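Local coordinates for hypothetical protein PH1952 (Pyrococcus horikoshii, PDB 1ZJJ) that is uncharacterised but binds magnesium and probably acts as a phosphatase of the haloacid dehalogenase (HAD) superfamily, at residues I19-L29 with S252-K261. Residues are numbered along the deposited sequence; the frame is centred on the assembly and turned at random.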
# COMPACT_ATOMS: atom_id res chain seq x y z
N ILE B 19 7.06 -15.87 -28.71
CA ILE B 19 8.33 -15.26 -29.10
C ILE B 19 9.00 -16.28 -30.01
O ILE B 19 9.17 -17.44 -29.64
CB ILE B 19 9.23 -14.95 -27.89
CG1 ILE B 19 8.70 -13.71 -27.17
CG2 ILE B 19 10.67 -14.73 -28.34
CD1 ILE B 19 9.50 -13.31 -25.97
N PRO B 20 9.37 -15.86 -31.23
CA PRO B 20 10.02 -16.75 -32.19
C PRO B 20 11.30 -17.40 -31.68
O PRO B 20 12.07 -16.78 -30.96
CB PRO B 20 10.29 -15.82 -33.38
CG PRO B 20 9.19 -14.81 -33.28
CD PRO B 20 9.17 -14.52 -31.80
N GLY B 21 11.50 -18.67 -32.05
CA GLY B 21 12.71 -19.39 -31.67
C GLY B 21 12.79 -19.99 -30.28
O GLY B 21 13.76 -20.67 -29.96
N VAL B 22 11.79 -19.77 -29.43
CA VAL B 22 11.87 -20.33 -28.09
C VAL B 22 11.90 -21.87 -28.07
O VAL B 22 12.68 -22.46 -27.32
CB VAL B 22 10.72 -19.81 -27.20
CG1 VAL B 22 10.80 -20.45 -25.82
CG2 VAL B 22 10.82 -18.30 -27.05
N ARG B 23 11.08 -22.51 -28.90
CA ARG B 23 11.08 -23.98 -28.96
C ARG B 23 12.47 -24.49 -29.36
O ARG B 23 12.95 -25.47 -28.81
CB ARG B 23 10.05 -24.49 -29.97
CG ARG B 23 9.95 -26.02 -30.02
CD ARG B 23 9.11 -26.48 -31.21
NE ARG B 23 9.80 -26.30 -32.49
CZ ARG B 23 10.75 -27.10 -32.96
NH1 ARG B 23 11.13 -28.17 -32.27
NH2 ARG B 23 11.30 -26.85 -34.14
N GLU B 24 13.09 -23.81 -30.32
CA GLU B 24 14.42 -24.20 -30.77
C GLU B 24 15.42 -24.11 -29.65
O GLU B 24 16.21 -25.02 -29.48
CB GLU B 24 14.90 -23.34 -31.95
CG GLU B 24 14.36 -23.78 -33.27
CD GLU B 24 13.07 -23.07 -33.65
OE1 GLU B 24 12.36 -22.53 -32.77
OE2 GLU B 24 12.77 -23.04 -34.86
N LEU B 25 15.37 -23.01 -28.91
CA LEU B 25 16.26 -22.81 -27.78
C LEU B 25 16.14 -23.98 -26.81
O LEU B 25 17.13 -24.61 -26.47
CB LEU B 25 15.92 -21.52 -27.05
CG LEU B 25 16.68 -21.31 -25.73
CD1 LEU B 25 18.20 -21.37 -25.95
CD2 LEU B 25 16.29 -19.97 -25.13
N ILE B 26 14.91 -24.25 -26.36
CA ILE B 26 14.66 -25.33 -25.43
C ILE B 26 15.09 -26.69 -25.98
O ILE B 26 15.60 -27.53 -25.24
CB ILE B 26 13.16 -25.37 -25.03
CG1 ILE B 26 12.77 -24.06 -24.34
CG2 ILE B 26 12.90 -26.55 -24.10
CD1 ILE B 26 13.60 -23.74 -23.10
N GLU B 27 14.89 -26.92 -27.28
CA GLU B 27 15.30 -28.19 -27.87
C GLU B 27 16.82 -28.25 -27.90
O GLU B 27 17.42 -29.33 -27.83
CB GLU B 27 14.76 -28.35 -29.30
CG GLU B 27 13.60 -29.32 -29.37
CD GLU B 27 13.78 -30.48 -28.42
OE1 GLU B 27 14.76 -31.25 -28.57
OE2 GLU B 27 12.94 -30.63 -27.50
N PHE B 28 17.44 -27.08 -28.01
CA PHE B 28 18.89 -26.99 -28.04
C PHE B 28 19.52 -27.27 -26.67
O PHE B 28 20.53 -27.97 -26.57
CB PHE B 28 19.31 -25.60 -28.52
CG PHE B 28 20.79 -25.38 -28.49
CD1 PHE B 28 21.63 -26.00 -29.41
CD2 PHE B 28 21.36 -24.55 -27.53
CE1 PHE B 28 23.00 -25.81 -29.36
CE2 PHE B 28 22.73 -24.35 -27.47
CZ PHE B 28 23.56 -24.98 -28.40
N LEU B 29 18.93 -26.71 -25.61
CA LEU B 29 19.46 -26.91 -24.27
C LEU B 29 19.48 -28.39 -23.90
O LEU B 29 20.42 -28.88 -23.28
CB LEU B 29 18.65 -26.10 -23.25
CG LEU B 29 18.63 -24.59 -23.53
CD1 LEU B 29 17.83 -23.88 -22.46
CD2 LEU B 29 20.07 -24.07 -23.56
N SER B 252 16.71 -11.47 -27.95
CA SER B 252 15.72 -12.41 -27.41
C SER B 252 16.44 -13.68 -26.98
O SER B 252 17.65 -13.84 -27.21
CB SER B 252 14.66 -12.75 -28.46
OG SER B 252 15.15 -13.68 -29.41
N VAL B 253 15.72 -14.59 -26.35
CA VAL B 253 16.33 -15.83 -25.89
C VAL B 253 16.78 -16.70 -27.06
O VAL B 253 17.59 -17.61 -26.88
CB VAL B 253 15.38 -16.65 -25.01
CG1 VAL B 253 15.08 -15.87 -23.74
CG2 VAL B 253 14.11 -16.98 -25.78
N TYR B 254 16.27 -16.44 -28.26
CA TYR B 254 16.67 -17.24 -29.41
C TYR B 254 18.16 -17.08 -29.67
O TYR B 254 18.85 -18.04 -30.01
CB TYR B 254 15.87 -16.85 -30.66
CG TYR B 254 16.31 -17.61 -31.89
CD1 TYR B 254 16.16 -19.00 -31.97
CD2 TYR B 254 16.89 -16.95 -32.97
CE1 TYR B 254 16.59 -19.70 -33.09
CE2 TYR B 254 17.32 -17.64 -34.10
CZ TYR B 254 17.17 -19.02 -34.15
OH TYR B 254 17.60 -19.70 -35.27
N GLU B 255 18.66 -15.86 -29.51
CA GLU B 255 20.07 -15.56 -29.73
C GLU B 255 21.00 -16.27 -28.74
O GLU B 255 22.22 -16.27 -28.92
CB GLU B 255 20.31 -14.05 -29.67
CG GLU B 255 19.90 -13.29 -30.93
CD GLU B 255 18.40 -13.31 -31.20
OE1 GLU B 255 17.62 -13.02 -30.27
OE2 GLU B 255 18.01 -13.61 -32.35
N LEU B 256 20.42 -16.86 -27.70
CA LEU B 256 21.22 -17.58 -26.71
C LEU B 256 21.86 -18.80 -27.34
O LEU B 256 22.89 -19.28 -26.87
CB LEU B 256 20.36 -18.05 -25.53
CG LEU B 256 20.29 -17.16 -24.29
CD1 LEU B 256 19.42 -17.86 -23.24
CD2 LEU B 256 21.69 -16.92 -23.74
N ILE B 257 21.25 -19.31 -28.40
CA ILE B 257 21.77 -20.49 -29.08
C ILE B 257 23.15 -20.23 -29.68
O ILE B 257 24.11 -20.96 -29.40
CB ILE B 257 20.81 -20.95 -30.19
CG1 ILE B 257 19.47 -21.37 -29.57
CG2 ILE B 257 21.42 -22.12 -30.96
CD1 ILE B 257 18.41 -21.73 -30.59
N ASP B 258 23.28 -19.20 -30.51
CA ASP B 258 24.57 -18.92 -31.11
C ASP B 258 25.56 -18.40 -30.07
O ASP B 258 26.77 -18.60 -30.21
CB ASP B 258 24.43 -17.96 -32.29
CG ASP B 258 24.06 -18.68 -33.58
OD1 ASP B 258 23.90 -18.01 -34.62
OD2 ASP B 258 23.94 -19.92 -33.55
N TYR B 259 25.05 -17.77 -29.02
CA TYR B 259 25.94 -17.28 -27.97
C TYR B 259 26.62 -18.48 -27.31
O TYR B 259 27.82 -18.47 -27.04
CB TYR B 259 25.17 -16.51 -26.91
CG TYR B 259 26.07 -16.01 -25.80
CD1 TYR B 259 26.98 -14.98 -26.04
CD2 TYR B 259 26.02 -16.57 -24.53
CE1 TYR B 259 27.83 -14.52 -25.03
CE2 TYR B 259 26.85 -16.11 -23.51
CZ TYR B 259 27.75 -15.08 -23.77
OH TYR B 259 28.54 -14.61 -22.74
N LEU B 260 25.82 -19.51 -27.05
CA LEU B 260 26.30 -20.73 -26.41
C LEU B 260 27.22 -21.54 -27.32
O LEU B 260 28.15 -22.18 -26.85
CB LEU B 260 25.10 -21.60 -25.99
CG LEU B 260 24.38 -21.18 -24.70
CD1 LEU B 260 23.00 -21.81 -24.67
CD2 LEU B 260 25.20 -21.61 -23.48
N LYS B 261 26.95 -21.49 -28.62
CA LYS B 261 27.75 -22.24 -29.60
C LYS B 261 29.11 -21.60 -29.90
O LYS B 261 30.04 -22.29 -30.31
CB LYS B 261 26.99 -22.40 -30.91
CG LYS B 261 25.78 -23.31 -30.85
CD LYS B 261 25.16 -23.45 -32.23
CE LYS B 261 23.92 -24.32 -32.20
NZ LYS B 261 23.33 -24.42 -33.57
O HOH W 1 13.13 -14.45 -31.28
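In the Rossmann-like core of this HAD-type protein, helix 22-31 packs beside the C-terminal helix 256-261 on the parallel sheet, where Leu25 and Leu256 both rest on Phe6 of strand 2-6. The short segments 22-29 and 256-261 run in the same general direction, inclined by 32°, with axes 10.3 Å apart at closest approach. CG2 of Ile257 stands 4.0 Å from the centroid of the Phe28 ring and 6° off its normal, a CH-pi contact over the face. CD1 of Leu260 meets the same ring at its edge, in plane, 3.8 Å from Phe28 CE2, while the extended Lys261 chain lays CG and CE beside CE1 and CZ. Replacing Phe28 with an alanine would probably open a gap between the helices and strip Ile257 CG2 and the Lys261 methylenes of their aromatic partner. Leu25, its CG anti to the backbone N (chi1 172°), sends CD2 crosswise against Val253, only 3.4 Å from Val253 CB and thus tightly packed; the Leu25 and Ile257 side chains run past each other in opposite directions, CD1 against CG1. Before Val22, the N-cap residue Gly21 packs its CA 3.5 Å from Tyr254 CD1, and a CB modelled there would lie about 2.3 Å from that atom. No direct hydrogen bond joins the segments, but one water bridges them, donating to Pro20 O at 2.6 Å and to Ser252 OG at 2.9 Å.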